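Local atomic coordinates of putative capsular polysaccharide biosynthesis protein (PDB entry 6EWJ), a protein that probably transfers an amino group to a sugar precursor, using pyridoxal phosphate, in the biosynthesis of pneumococcal teichoic acid. Residues S347-K352 / E378-L383; V74-P79 / A160-Q165; V28-S33 / T267-S272; F14-I19 / H386-D391. All coordinates share one frame; numbering follows the deposited sequence.

Interaction 1 (S347-K352 / E378-L383)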
loop_
_atom_site.group_PDB
_atom_site.type_symbol
_atom_site.label_atom_id
_atom_site.label_comp_id
_atom_site.label_asym_id
_atom_site.label_seq_id
_atom_site.Cartn_x
_atom_site.Cartn_y
_atom_site.Cartn_z
ATOM N N SER A 347 -15.816 -17.104 -17.594
ATOM C CA SER A 347 -14.683 -17.038 -18.506
ATOM C C SER A 347 -14.196 -15.609 -18.475
ATOM O O SER A 347 -14.868 -14.717 -17.883
ATOM C CB SER A 347 -15.059 -17.523 -19.918
ATOM O OG SER A 347 -15.997 -16.679 -20.587
ATOM N N ASN A 348 -13.032 -15.376 -19.054
ATOM C CA ASN A 348 -12.435 -14.093 -18.991
ATOM C C ASN A 348 -11.610 -13.853 -20.192
ATOM O O ASN A 348 -11.507 -14.723 -21.069
ATOM C CB ASN A 348 -11.589 -14.019 -17.719
ATOM C CG ASN A 348 -11.568 -12.653 -17.104
ATOM O OD1 ASN A 348 -11.825 -11.628 -17.765
ATOM N ND2 ASN A 348 -11.210 -12.609 -15.832
ATOM N N VAL A 349 -11.069 -12.643 -20.285
ATOM C CA VAL A 349 -10.255 -12.243 -21.425
ATOM C C VAL A 349 -8.980 -11.644 -20.884
ATOM O O VAL A 349 -9.012 -10.713 -20.068
ATOM C CB VAL A 349 -10.964 -11.247 -22.403
ATOM C CG1 VAL A 349 -9.988 -10.754 -23.476
ATOM C CG2 VAL A 349 -12.170 -11.877 -23.040
ATOM N N HIS A 350 -7.862 -12.217 -21.297
ATOM C CA HIS A 350 -6.536 -11.716 -20.958
ATOM C C HIS A 350 -5.767 -11.534 -22.265
ATOM O O HIS A 350 -5.281 -12.540 -22.840
ATOM C CB HIS A 350 -5.782 -12.706 -20.090
ATOM C CG HIS A 350 -6.441 -13.003 -18.783
ATOM N ND1 HIS A 350 -7.473 -13.900 -18.675
ATOM C CD2 HIS A 350 -6.252 -12.493 -17.551
ATOM C CE1 HIS A 350 -7.870 -13.965 -17.420
ATOM N NE2 HIS A 350 -7.167 -13.093 -16.720
ATOM N N TYR A 351 -5.650 -10.319 -22.787
ATOM C CA TYR A 351 -6.211 -9.059 -22.255
ATOM C C TYR A 351 -6.531 -8.163 -23.415
ATOM O O TYR A 351 -6.091 -8.386 -24.524
ATOM C CB TYR A 351 -5.189 -8.274 -21.470
ATOM C CG TYR A 351 -4.649 -8.875 -20.202
ATOM C CD1 TYR A 351 -5.307 -8.695 -19.005
ATOM C CD2 TYR A 351 -3.442 -9.608 -20.197
ATOM C CE1 TYR A 351 -4.794 -9.224 -17.810
ATOM C CE2 TYR A 351 -2.933 -10.131 -18.993
ATOM C CZ TYR A 351 -3.630 -9.921 -17.800
ATOM O OH TYR A 351 -3.138 -10.435 -16.557
ATOM N N LYS A 352 -7.332 -7.127 -23.148
ATOM C CA LYS A 352 -7.396 -5.991 -24.022
ATOM C C LYS A 352 -5.993 -5.453 -24.125
ATOM O O LYS A 352 -5.359 -5.279 -23.114
ATOM C CB LYS A 352 -8.243 -4.883 -23.399
ATOM C CG LYS A 352 -9.701 -5.149 -23.437
ATOM C CD LYS A 352 -10.460 -3.845 -23.154
ATOM C CE LYS A 352 -11.916 -4.042 -23.395
ATOM N NZ LYS A 352 -12.700 -2.839 -22.952
ATOM N N GLU A 378 -8.435 -10.506 -29.914
ATOM C CA GLU A 378 -9.675 -10.689 -30.635
ATOM C C GLU A 378 -10.419 -12.041 -30.460
ATOM O O GLU A 378 -11.656 -12.057 -30.363
ATOM C CB GLU A 378 -9.425 -10.452 -32.143
ATOM C CG GLU A 378 -10.687 -10.187 -32.933
ATOM C CD GLU A 378 -10.475 -10.129 -34.442
ATOM O OE1 GLU A 378 -9.331 -10.205 -34.933
ATOM O OE2 GLU A 378 -11.483 -9.960 -35.133
ATOM N N ASN A 379 -9.682 -13.151 -30.469
ATOM C CA ASN A 379 -10.281 -14.493 -30.396
ATOM C C ASN A 379 -9.903 -15.248 -29.100
ATOM O O ASN A 379 -10.059 -16.454 -29.018
ATOM C CB ASN A 379 -9.930 -15.313 -31.633
ATOM C CG ASN A 379 -8.444 -15.549 -31.803
ATOM O OD1 ASN A 379 -7.606 -14.771 -31.321
ATOM N ND2 ASN A 379 -8.103 -16.589 -32.519
ATOM N N GLU A 380 -9.458 -14.507 -28.097
ATOM C CA GLU A 380 -8.943 -15.073 -26.886
ATOM C C GLU A 380 -10.064 -15.257 -25.880
ATOM O O GLU A 380 -10.878 -14.328 -25.666
ATOM C CB GLU A 380 -7.832 -14.201 -26.310
ATOM C CG GLU A 380 -7.016 -14.861 -25.206
ATOM C CD GLU A 380 -7.698 -14.889 -23.842
ATOM O OE1 GLU A 380 -8.446 -13.947 -23.492
ATOM O OE2 GLU A 380 -7.472 -15.849 -23.060
ATOM N N ILE A 381 -10.105 -16.446 -25.277
ATOM C CA ILE A 381 -10.957 -16.738 -24.140
ATOM C C ILE A 381 -10.186 -17.497 -23.076
ATOM O O ILE A 381 -9.545 -18.529 -23.345
ATOM C CB ILE A 381 -12.214 -17.526 -24.559
ATOM C CG1 ILE A 381 -13.113 -16.650 -25.481
ATOM C CG2 ILE A 381 -13.049 -17.922 -23.359
ATOM C CD1 ILE A 381 -14.216 -17.417 -26.186
ATOM N N THR A 382 -10.276 -17.014 -21.845
ATOM C CA THR A 382 -9.665 -17.688 -20.751
ATOM C C THR A 382 -10.714 -18.511 -20.023
ATOM O O THR A 382 -11.730 -17.977 -19.571
ATOM C CB THR A 382 -9.004 -16.707 -19.777
ATOM O OG1 THR A 382 -8.299 -15.729 -20.513
ATOM C CG2 THR A 382 -8.038 -17.398 -18.866
ATOM N N LEU A 383 -10.450 -19.810 -19.908
ATOM C CA LEU A 383 -11.297 -20.725 -19.141
ATOM C C LEU A 383 -10.804 -20.832 -17.731
ATOM O O LEU A 383 -9.622 -20.587 -17.509
ATOM C CB LEU A 383 -11.264 -22.129 -19.750
ATOM C CG LEU A 383 -11.623 -22.234 -21.239
ATOM C CD1 LEU A 383 -11.530 -23.685 -21.679
ATOM C CD2 LEU A 383 -12.995 -21.667 -21.526
#
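The His350 ring and the Thr382 side chain cross at about a right angle, and the imidazole meets the hydroxyl with its edge. His350 ND1 donates to Thr382 OG1 over 2.7 Å, and that oxygen lies only 9° out of the ring plane. The hydroxyl in turn donates to the syn lone pair of Glu380 OE2, with OG1 of Thr382 2.7 Å from it. Glu380 sets CG anti to its backbone N and then bends at chi2 (-78°), which carries the carboxylate across to segment 347-352. There OE1 of Glu380 accepts from His350 N at 2.9 Å, the donor standing above the carboxylate plane. With each oxygen engaged, the carboxylate is fixed in rotation, and its charge would be expected to polarise the Thr382 hydroxyl and, through it, the His350 ring. Glu380 and Thr382 belong to strand 380-383, an outer strand of the antiparallel sheet formed with 304-306 and 321-325. It makes a single antiparallel bridge to 347-352, the hydrogen-bonded pair Asn348 and Thr382. Asn348 N reaches a lone pair of Thr382 O at 3.0 Å, whereas Thr382 N approaches Asn348 O from above the carbonyl plane at 2.7 Å. Val349 slides past Glu380 in the opposite direction, its CG1 3.5 Å from OE1 of Glu380. A cis peptide follows His350, whose CB sits 3.8 Å above the centre of the ring of Tyr351, a pyridoxal phosphate-binding residue.

Interaction 2 (V74-P79 / A160-Q165)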
loop_
_atom_site.group_PDB
_atom_site.type_symbol
_atom_site.label_atom_id
_atom_site.label_comp_id
_atom_site.label_asym_id
_atom_site.label_seq_id
_atom_site.Cartn_x
_atom_site.Cartn_y
_atom_site.Cartn_z
ATOM N N VAL A 74 13.964 1.895 -7.039
ATOM C CA VAL A 74 15.327 1.509 -6.582
ATOM C C VAL A 74 16.320 1.777 -7.744
ATOM O O VAL A 74 17.387 2.382 -7.558
ATOM C CB VAL A 74 15.368 0.054 -6.122
ATOM C CG1 VAL A 74 16.797 -0.475 -6.061
ATOM C CG2 VAL A 74 14.641 -0.094 -4.779
ATOM N N LEU A 75 15.906 1.408 -8.953
ATOM C CA LEU A 75 16.680 1.753 -10.156
ATOM C C LEU A 75 16.753 3.261 -10.505
ATOM O O LEU A 75 17.517 3.647 -11.397
ATOM C CB LEU A 75 16.130 0.965 -11.347
ATOM C CG LEU A 75 16.292 -0.548 -11.259
ATOM C CD1 LEU A 75 15.570 -1.198 -12.408
ATOM C CD2 LEU A 75 17.769 -0.958 -11.223
ATOM N N GLU A 76 15.983 4.087 -9.795
ATOM C CA GLU A 76 15.804 5.535 -10.056
ATOM C C GLU A 76 15.397 5.857 -11.512
ATOM O O GLU A 76 15.822 6.839 -12.086
ATOM C CB GLU A 76 17.021 6.325 -9.596
ATOM C CG GLU A 76 17.263 6.197 -8.095
ATOM C CD GLU A 76 18.538 6.867 -7.666
ATOM O OE1 GLU A 76 19.565 6.366 -8.044
ATOM O OE2 GLU A 76 18.569 7.890 -6.955
ATOM N N VAL A 77 14.567 5.009 -12.083
ATOM C CA VAL A 77 13.952 5.260 -13.389
ATOM C C VAL A 77 12.950 6.400 -13.158
ATOM O O VAL A 77 12.126 6.327 -12.232
ATOM C CB VAL A 77 13.251 3.982 -13.935
ATOM C CG1 VAL A 77 12.426 4.242 -15.192
ATOM C CG2 VAL A 77 14.283 2.914 -14.231
ATOM N N GLY A 78 13.032 7.454 -13.962
ATOM C CA GLY A 78 12.129 8.583 -13.817
ATOM C C GLY A 78 11.921 9.391 -15.093
ATOM O O GLY A 78 12.023 8.835 -16.203
ATOM N N PRO A 79 11.594 10.689 -14.943
ATOM C CA PRO A 79 11.378 11.587 -16.096
ATOM C C PRO A 79 12.525 11.546 -17.090
ATOM O O PRO A 79 13.685 11.579 -16.692
ATOM C CB PRO A 79 11.267 12.961 -15.444
ATOM C CG PRO A 79 10.681 12.676 -14.097
ATOM C CD PRO A 79 11.342 11.393 -13.666
ATOM N N ALA A 160 24.189 5.089 -18.152
ATOM C CA ALA A 160 23.769 5.030 -16.765
ATOM C C ALA A 160 23.516 6.446 -16.192
ATOM O O ALA A 160 24.247 7.373 -16.509
ATOM C CB ALA A 160 24.814 4.288 -15.946
ATOM N N SER A 161 22.473 6.607 -15.368
ATOM C CA SER A 161 22.255 7.864 -14.616
ATOM C C SER A 161 21.730 7.620 -13.199
ATOM O O SER A 161 20.949 8.395 -12.684
ATOM C CB SER A 161 21.316 8.791 -15.394
ATOM O OG SER A 161 20.038 8.217 -15.540
ATOM N N SER A 162 22.197 6.552 -12.562
ATOM C CA SER A 162 21.939 6.303 -11.142
ATOM C C SER A 162 22.920 5.245 -10.655
ATOM O O SER A 162 23.546 4.567 -11.483
ATOM C CB SER A 162 20.512 5.796 -10.918
ATOM O OG SER A 162 20.377 4.434 -11.314
ATOM N N LYS A 163 23.023 5.086 -9.335
ATOM C CA LYS A 163 23.889 4.085 -8.742
ATOM C C LYS A 163 23.697 2.711 -9.386
ATOM O O LYS A 163 24.628 2.153 -9.969
ATOM C CB LYS A 163 23.661 3.981 -7.239
ATOM C CG LYS A 163 24.553 2.940 -6.561
ATOM C CD LYS A 163 24.484 3.004 -5.046
ATOM C CE LYS A 163 23.277 2.272 -4.509
ATOM N NZ LYS A 163 23.199 2.353 -3.014
ATOM N N TRP A 164 22.483 2.193 -9.309
ATOM C CA TRP A 164 22.211 0.837 -9.761
ATOM C C TRP A 164 22.280 0.705 -11.278
ATOM O O TRP A 164 22.738 -0.316 -11.783
ATOM C CB TRP A 164 20.886 0.321 -9.201
ATOM C CG TRP A 164 20.928 0.120 -7.733
ATOM C CD1 TRP A 164 20.185 0.782 -6.797
ATOM C CD2 TRP A 164 21.792 -0.772 -7.004
ATOM N NE1 TRP A 164 20.524 0.355 -5.533
ATOM C CE2 TRP A 164 21.512 -0.593 -5.631
ATOM C CE3 TRP A 164 22.783 -1.694 -7.378
ATOM C CZ2 TRP A 164 22.161 -1.333 -4.628
ATOM C CZ3 TRP A 164 23.433 -2.421 -6.387
ATOM C CH2 TRP A 164 23.112 -2.233 -5.021
ATOM N N GLN A 165 21.909 1.750 -12.012
ATOM C CA GLN A 165 22.066 1.714 -13.483
ATOM C C GLN A 165 23.526 1.612 -13.913
ATOM O O GLN A 165 23.830 0.970 -14.923
ATOM C CB GLN A 165 21.445 2.939 -14.150
ATOM C CG GLN A 165 19.926 2.986 -14.074
ATOM C CD GLN A 165 19.394 4.353 -14.493
ATOM O OE1 GLN A 165 19.965 5.015 -15.362
ATOM N NE2 GLN A 165 18.338 4.804 -13.833
#
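Hydrogen bonds converge on a single carbonyl, Leu75 O, near the end of helix 64-74, where Glu76 takes positive phi (53°) in a Schellman motif. Gln165 NE2 donates to Leu75 O at 2.8 Å, close to both the carbonyl plane and its own amide plane. Ser162 OG donates to the same Leu75 O at 3.0 Å, but from 49° above the carbonyl plane. Ser162 is the N-cap of helix 163-168, its OG accepting from Gln165 N at 3.2 Å. Gln165 OE1 accepts from Ser161 N and Ser161 OG, which fixes the flip of the amide. Another carbonyl, Val74 O, meets the indole at its edge, 3.3 Å from CD1 of Trp164. Lys163 lays CE over one indole face and salt-bridges Glu227 and Glu231, while Trp164 NE1 is hydrogen-bonded to Glu231. Apolar packing runs beside these bonds. Val74 CG1 lies 3.7 Å from Trp164 CD1. Leu75 and Trp164 cross at about a right angle, with Leu75 CD2 3.9 Å from Trp164 CB. The contact thus joins the end of helix 64-74 to the start of helix 163-168, with helix 225-236 packed against Val74 and Trp164 and strand 129-132 against Leu75 and Val77.

Interaction 3 (V28-S33 / T267-S272)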
loop_
_atom_site.group_PDB
_atom_site.type_symbol
_atom_site.label_atom_id
_atom_site.label_comp_id
_atom_site.label_asym_id
_atom_site.label_seq_id
_atom_site.Cartn_x
_atom_site.Cartn_y
_atom_site.Cartn_z
ATOM N N VAL A 28 -4.836 -17.038 12.762
ATOM C CA VAL A 28 -5.231 -16.967 14.168
ATOM C C VAL A 28 -4.041 -16.870 15.119
ATOM O O VAL A 28 -4.049 -16.048 16.054
ATOM C CB VAL A 28 -6.122 -18.135 14.552
ATOM N N ASP A 29 -3.015 -17.676 14.862
ATOM C CA ASP A 29 -1.765 -17.654 15.626
ATOM C C ASP A 29 -1.109 -16.264 15.610
ATOM O O ASP A 29 -0.694 -15.750 16.653
ATOM C CB ASP A 29 -0.782 -18.706 15.097
ATOM C CG ASP A 29 0.572 -18.590 15.713
ATOM O OD1 ASP A 29 1.449 -17.895 15.193
ATOM O OD2 ASP A 29 0.757 -19.181 16.758
ATOM N N THR A 30 -1.036 -15.665 14.439
ATOM C CA THR A 30 -0.555 -14.299 14.325
ATOM C C THR A 30 -1.408 -13.290 15.137
ATOM O O THR A 30 -0.855 -12.405 15.832
ATOM C CB THR A 30 -0.447 -13.882 12.841
ATOM O OG1 THR A 30 0.840 -14.240 12.361
ATOM C CG2 THR A 30 -0.575 -12.336 12.644
ATOM N N LEU A 31 -2.733 -13.392 15.016
ATOM C CA LEU A 31 -3.641 -12.495 15.754
ATOM C C LEU A 31 -3.586 -12.603 17.270
ATOM O O LEU A 31 -4.073 -11.690 17.979
ATOM C CB LEU A 31 -5.071 -12.683 15.279
ATOM C CG LEU A 31 -5.309 -12.186 13.821
ATOM C CD1 LEU A 31 -6.728 -12.478 13.383
ATOM C CD2 LEU A 31 -4.997 -10.704 13.645
ATOM N N ARG A 32 -3.044 -13.730 17.775
ATOM C CA ARG A 32 -2.771 -13.901 19.195
ATOM C C ARG A 32 -1.366 -13.474 19.610
ATOM O O ARG A 32 -1.060 -13.470 20.804
ATOM C CB ARG A 32 -2.933 -15.377 19.603
ATOM C CG ARG A 32 -4.362 -15.831 19.553
ATOM C CD ARG A 32 -4.568 -17.190 20.215
ATOM N NE ARG A 32 -5.787 -17.793 19.674
ATOM C CZ ARG A 32 -5.857 -18.580 18.596
ATOM N NH1 ARG A 32 -4.757 -18.892 17.877
ATOM N NH2 ARG A 32 -7.044 -19.090 18.256
ATOM N N SER A 33 -0.522 -13.134 18.634
ATOM C CA SER A 33 0.862 -12.791 18.899
ATOM C C SER A 33 1.022 -11.291 19.142
ATOM O O SER A 33 0.099 -10.515 19.008
ATOM C CB SER A 33 1.743 -13.223 17.709
ATOM O OG SER A 33 1.693 -12.251 16.682
ATOM N N THR A 267 1.866 -7.456 6.077
ATOM C CA THR A 267 1.587 -7.773 7.453
ATOM C C THR A 267 1.841 -9.278 7.695
ATOM O O THR A 267 1.763 -10.097 6.760
ATOM C CB THR A 267 0.128 -7.511 7.831
ATOM O OG1 THR A 267 -0.727 -8.337 7.039
ATOM C CG2 THR A 267 -0.291 -6.044 7.650
ATOM N N ASP A 268 2.036 -9.618 8.955
ATOM C CA ASP A 268 2.157 -11.026 9.350
ATOM C C ASP A 268 0.852 -11.812 9.170
ATOM O O ASP A 268 0.855 -13.029 9.106
ATOM C CB ASP A 268 2.686 -11.146 10.810
ATOM C CG ASP A 268 4.210 -11.232 10.885
ATOM O OD1 ASP A 268 4.935 -10.822 9.944
ATOM O OD2 ASP A 268 4.697 -11.734 11.898
ATOM N N ILE A 269 -0.273 -11.068 9.108
ATOM C CA ILE A 269 -1.569 -11.648 8.800
ATOM C C ILE A 269 -1.501 -12.271 7.404
ATOM O O ILE A 269 -1.732 -13.495 7.225
ATOM C CB ILE A 269 -2.703 -10.628 8.904
ATOM C CG1 ILE A 269 -2.902 -10.242 10.367
ATOM C CG2 ILE A 269 -4.006 -11.204 8.353
ATOM C CD1 ILE A 269 -3.770 -9.025 10.585
ATOM N N MET A 270 -1.077 -11.455 6.442
ATOM C CA MET A 270 -0.872 -11.916 5.042
ATOM C C MET A 270 0.268 -12.934 4.963
ATOM O O MET A 270 0.151 -13.954 4.227
ATOM C CB MET A 270 -0.534 -10.748 4.143
ATOM C CG MET A 270 -1.762 -10.014 3.565
ATOM S SD MET A 270 -3.010 -9.680 4.776
ATOM C CE MET A 270 -2.241 -8.474 5.733
ATOM N N ALA A 271 1.386 -12.680 5.684
ATOM C CA ALA A 271 2.527 -13.632 5.606
ATOM C C ALA A 271 2.117 -15.034 6.108
ATOM O O ALA A 271 2.601 -16.069 5.604
ATOM C CB ALA A 271 3.756 -13.130 6.346
ATOM N N SER A 272 1.192 -15.057 7.080
ATOM C CA SER A 272 0.660 -16.316 7.650
ATOM C C SER A 272 0.010 -17.153 6.536
ATOM O O SER A 272 0.283 -18.343 6.407
ATOM C CB SER A 272 -0.312 -16.040 8.793
ATOM O OG SER A 272 0.371 -15.698 9.994
HETATM O O HOH W 1 2.878 -12.762 13.880
#
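Two helix ends meet here, the last turn of helix 21-31 and the first turn of the long helix 268-299, in a protein whose family adopts the type I fold of pyridoxal phosphate enzymes. Thr30 is the tight centre. It points its CB toward the other helix, and both branches are in contact. Its OG1 lies 2.8 Å from Ser272 OG. Its CG2, anti to the backbone N of Thr30, rests over the start of the helix, 3.8 Å from Ile269 N and close to Ile269 CG1. Flanking it, Leu31 and Ile269 cross obliquely, and their tips touch, with CD2 of Leu31 3.7 Å from CD1 of Ile269. Ser272 OG donates to Asp268 O in the carbonyl plane at 2.9 Å, and Glu26 O is a further hydrogen-bond partner of that hydroxyl. The other side of the contact is looser and bridged by solvent. Toward Ser33 and the Asp268 carboxylate a water links the two segments. It accepts from Thr30 OG1 at 2.9 Å and donates to Asp268 OD2, also at 2.9 Å. Asp268 is itself well held, since OD1 accepts from Thr42 N and OD2 from Lys41 N, so the water sees a carboxylate fixed by helix 40-53. Around this site the second subunit comes close: Ala210 of that subunit packs on Ile269, and its Glu21 pairs with Arg32. The water makes its third bond by donating to Ser33 OG at 3.1 Å, and Ser33 OG donates onward to a lone pair of Thr30 O at 2.7 Å.

Interaction 4 (F14-I19 / H386-D391)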
loop_
_atom_site.group_PDB
_atom_site.type_symbol
_atom_site.label_atom_id
_atom_site.label_comp_id
_atom_site.label_asym_id
_atom_site.label_seq_id
_atom_site.Cartn_x
_atom_site.Cartn_y
_atom_site.Cartn_z
ATOM N N PHE A 14 -14.744 -18.439 -11.975
ATOM C CA PHE A 14 -13.460 -18.283 -12.622
ATOM C C PHE A 14 -12.203 -18.453 -11.741
ATOM O O PHE A 14 -11.202 -19.000 -12.208
ATOM C CB PHE A 14 -13.392 -16.946 -13.335
ATOM C CG PHE A 14 -12.207 -16.850 -14.217
ATOM C CD1 PHE A 14 -12.206 -17.485 -15.465
ATOM C CD2 PHE A 14 -11.083 -16.166 -13.801
ATOM C CE1 PHE A 14 -11.104 -17.421 -16.271
ATOM C CE2 PHE A 14 -9.969 -16.112 -14.600
ATOM C CZ PHE A 14 -9.979 -16.745 -15.843
ATOM N N SER A 15 -12.218 -17.933 -10.513
ATOM C CA SER A 15 -11.028 -17.897 -9.675
ATOM C C SER A 15 -11.335 -17.740 -8.163
ATOM O O SER A 15 -10.929 -16.773 -7.578
ATOM C CB SER A 15 -10.106 -16.772 -10.143
ATOM O OG SER A 15 -10.803 -15.531 -10.145
ATOM N N PRO A 16 -12.072 -18.694 -7.570
ATOM C CA PRO A 16 -12.352 -18.633 -6.130
ATOM C C PRO A 16 -11.098 -18.964 -5.376
ATOM O O PRO A 16 -10.249 -19.661 -5.917
ATOM C CB PRO A 16 -13.400 -19.734 -5.921
ATOM C CG PRO A 16 -13.048 -20.761 -6.965
ATOM C CD PRO A 16 -12.501 -19.975 -8.153
ATOM N N PRO A 17 -10.983 -18.483 -4.126
ATOM C CA PRO A 17 -9.805 -18.755 -3.348
ATOM C C PRO A 17 -9.818 -20.181 -2.797
ATOM O O PRO A 17 -10.887 -20.738 -2.539
ATOM C CB PRO A 17 -9.918 -17.716 -2.214
ATOM C CG PRO A 17 -11.372 -17.623 -1.963
ATOM C CD PRO A 17 -11.990 -17.729 -3.348
ATOM N N ASP A 18 -8.630 -20.764 -2.643
ATOM C CA ASP A 18 -8.472 -22.091 -2.070
ATOM C C ASP A 18 -7.807 -21.937 -0.701
ATOM O O ASP A 18 -6.582 -21.904 -0.605
ATOM C CB ASP A 18 -7.618 -22.974 -2.994
ATOM C CG ASP A 18 -7.658 -24.464 -2.604
ATOM O OD1 ASP A 18 -7.873 -24.781 -1.398
ATOM O OD2 ASP A 18 -7.448 -25.305 -3.509
ATOM N N ILE A 19 -8.629 -21.750 0.319
ATOM C CA ILE A 19 -8.163 -21.531 1.684
ATOM C C ILE A 19 -8.671 -22.691 2.519
ATOM O O ILE A 19 -9.851 -23.029 2.448
ATOM C CB ILE A 19 -8.716 -20.204 2.264
ATOM C CG1 ILE A 19 -8.444 -19.006 1.327
ATOM C CG2 ILE A 19 -8.184 -19.963 3.667
ATOM C CD1 ILE A 19 -6.974 -18.691 1.076
ATOM N N HIS A 386 -8.219 -23.293 -11.619
ATOM C CA HIS A 386 -7.979 -23.141 -10.214
ATOM C C HIS A 386 -8.253 -24.491 -9.563
ATOM O O HIS A 386 -8.840 -25.400 -10.177
ATOM C CB HIS A 386 -8.919 -22.074 -9.638
ATOM C CG HIS A 386 -10.370 -22.313 -9.928
ATOM N ND1 HIS A 386 -11.160 -23.153 -9.173
ATOM C CD2 HIS A 386 -11.183 -21.807 -10.887
ATOM C CE1 HIS A 386 -12.396 -23.143 -9.643
ATOM N NE2 HIS A 386 -12.431 -22.342 -10.696
ATOM N N THR A 387 -7.891 -24.576 -8.286
ATOM C CA THR A 387 -7.824 -25.880 -7.606
ATOM C C THR A 387 -9.124 -26.314 -6.935
ATOM O O THR A 387 -9.147 -27.335 -6.286
ATOM C CB THR A 387 -6.684 -25.851 -6.588
ATOM O OG1 THR A 387 -6.759 -24.638 -5.823
ATOM C CG2 THR A 387 -5.363 -25.889 -7.336
ATOM N N LYS A 388 -10.177 -25.503 -7.048
ATOM C CA LYS A 388 -11.516 -25.905 -6.660
ATOM C C LYS A 388 -12.321 -26.549 -7.798
ATOM O O LYS A 388 -13.410 -27.061 -7.554
ATOM C CB LYS A 388 -12.288 -24.701 -6.084
ATOM C CG LYS A 388 -11.547 -23.920 -4.985
ATOM C CD LYS A 388 -11.412 -24.707 -3.697
ATOM C CE LYS A 388 -12.701 -24.770 -2.902
ATOM N NZ LYS A 388 -12.417 -25.392 -1.576
ATOM N N LEU A 389 -11.785 -26.558 -9.017
ATOM C CA LEU A 389 -12.426 -27.265 -10.138
ATOM C C LEU A 389 -12.410 -28.789 -9.932
ATOM O O LEU A 389 -11.356 -29.367 -9.697
ATOM C CB LEU A 389 -11.703 -26.983 -11.460
ATOM C CG LEU A 389 -11.837 -25.612 -12.098
ATOM C CD1 LEU A 389 -10.899 -25.520 -13.295
ATOM C CD2 LEU A 389 -13.272 -25.351 -12.521
ATOM N N SER A 390 -13.568 -29.420 -10.038
ATOM C CA SER A 390 -13.634 -30.876 -10.122
ATOM C C SER A 390 -13.328 -31.342 -11.562
ATOM O O SER A 390 -13.525 -30.603 -12.529
ATOM C CB SER A 390 -15.028 -31.359 -9.733
ATOM O OG SER A 390 -15.985 -30.939 -10.702
ATOM N N ASP A 391 -12.909 -32.595 -11.690
ATOM C CA ASP A 391 -12.780 -33.230 -13.005
ATOM C C ASP A 391 -14.082 -33.170 -13.835
ATOM O O ASP A 391 -14.026 -32.903 -15.026
ATOM C CB ASP A 391 -12.255 -34.661 -12.855
ATOM C CG ASP A 391 -10.800 -34.703 -12.382
ATOM O OD1 ASP A 391 -10.095 -33.669 -12.474
ATOM O OD2 ASP A 391 -10.356 -35.741 -11.889
#
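Lys388 runs beside Pro16 to Asp18 and can be followed outward. Its CB points toward segment 14-19 and lies 4.1 Å from Pro16 CG. The next carbon, CG of Lys388, stays beside the same proline atom, Pro16 CG, at 4.0 Å. The bend at chi2 (-69°) brings CD of Lys388 to 3.9 Å from Asp18 CG, and a second bend at chi3 (-76°) then turns CE and NZ. At the tip, NZ of Lys388 remains 4.6 Å from Asp18 OD1, too far for a salt bridge. The neighbouring Thr387 makes the stronger link, its OG1 donating to the anti lone pair of Asp18 OD2 at 2.5 Å. In Asp18, CG anti to the backbone N carries the carboxylate to Thr387, and the two side chains cross at about a right angle. His386 begins a type I turn that runs to Leu389. Its imidazole lies between two residues: Pro16 CD stands 3.4 Å from the ring centroid, only 4° off the normal, a CH-pi contact, and Leu389 CG packs on the opposite face. Phe14 O sits at the ring edge, 3.1 Å from CD2 of His386. The turn thus joins the segment before helix 21-31 to the one before helix 391-409. With NE2 of His386 hydrogen-bonded to Pro13 O and ND1 accepting, if weakly, from Lys388 N, a neutral ring protonated on NE2 is likely. Asp18, also salt-bridged through OD1 to Arg280, is probably ionised, with the nearby Lys388 adding only a long-range attraction.

Interactions 1 and 4, with centres 19 Å apart, meet directly through Phe14, whose CE1 lies 3.4 Å from Thr382 O and whose CZ lies 3.8 Å from His350 CE1. Both border the cofactor site: the His350 side chain is about 7 Å from that of Lys205, the predicted attachment lysine, and the Ser15 side chain about 8 Å from it. Interaction 3 approaches interaction 4 to about 9 Å between nearest atoms, and each of 1, 3 and 4 also touches the second subunit. Interaction 2 stands apart from the annotated sites. The centres of interaction 2 and interaction 1 are 36 Å apart, and those of interaction 2 and interaction 4 are 41 Å apart.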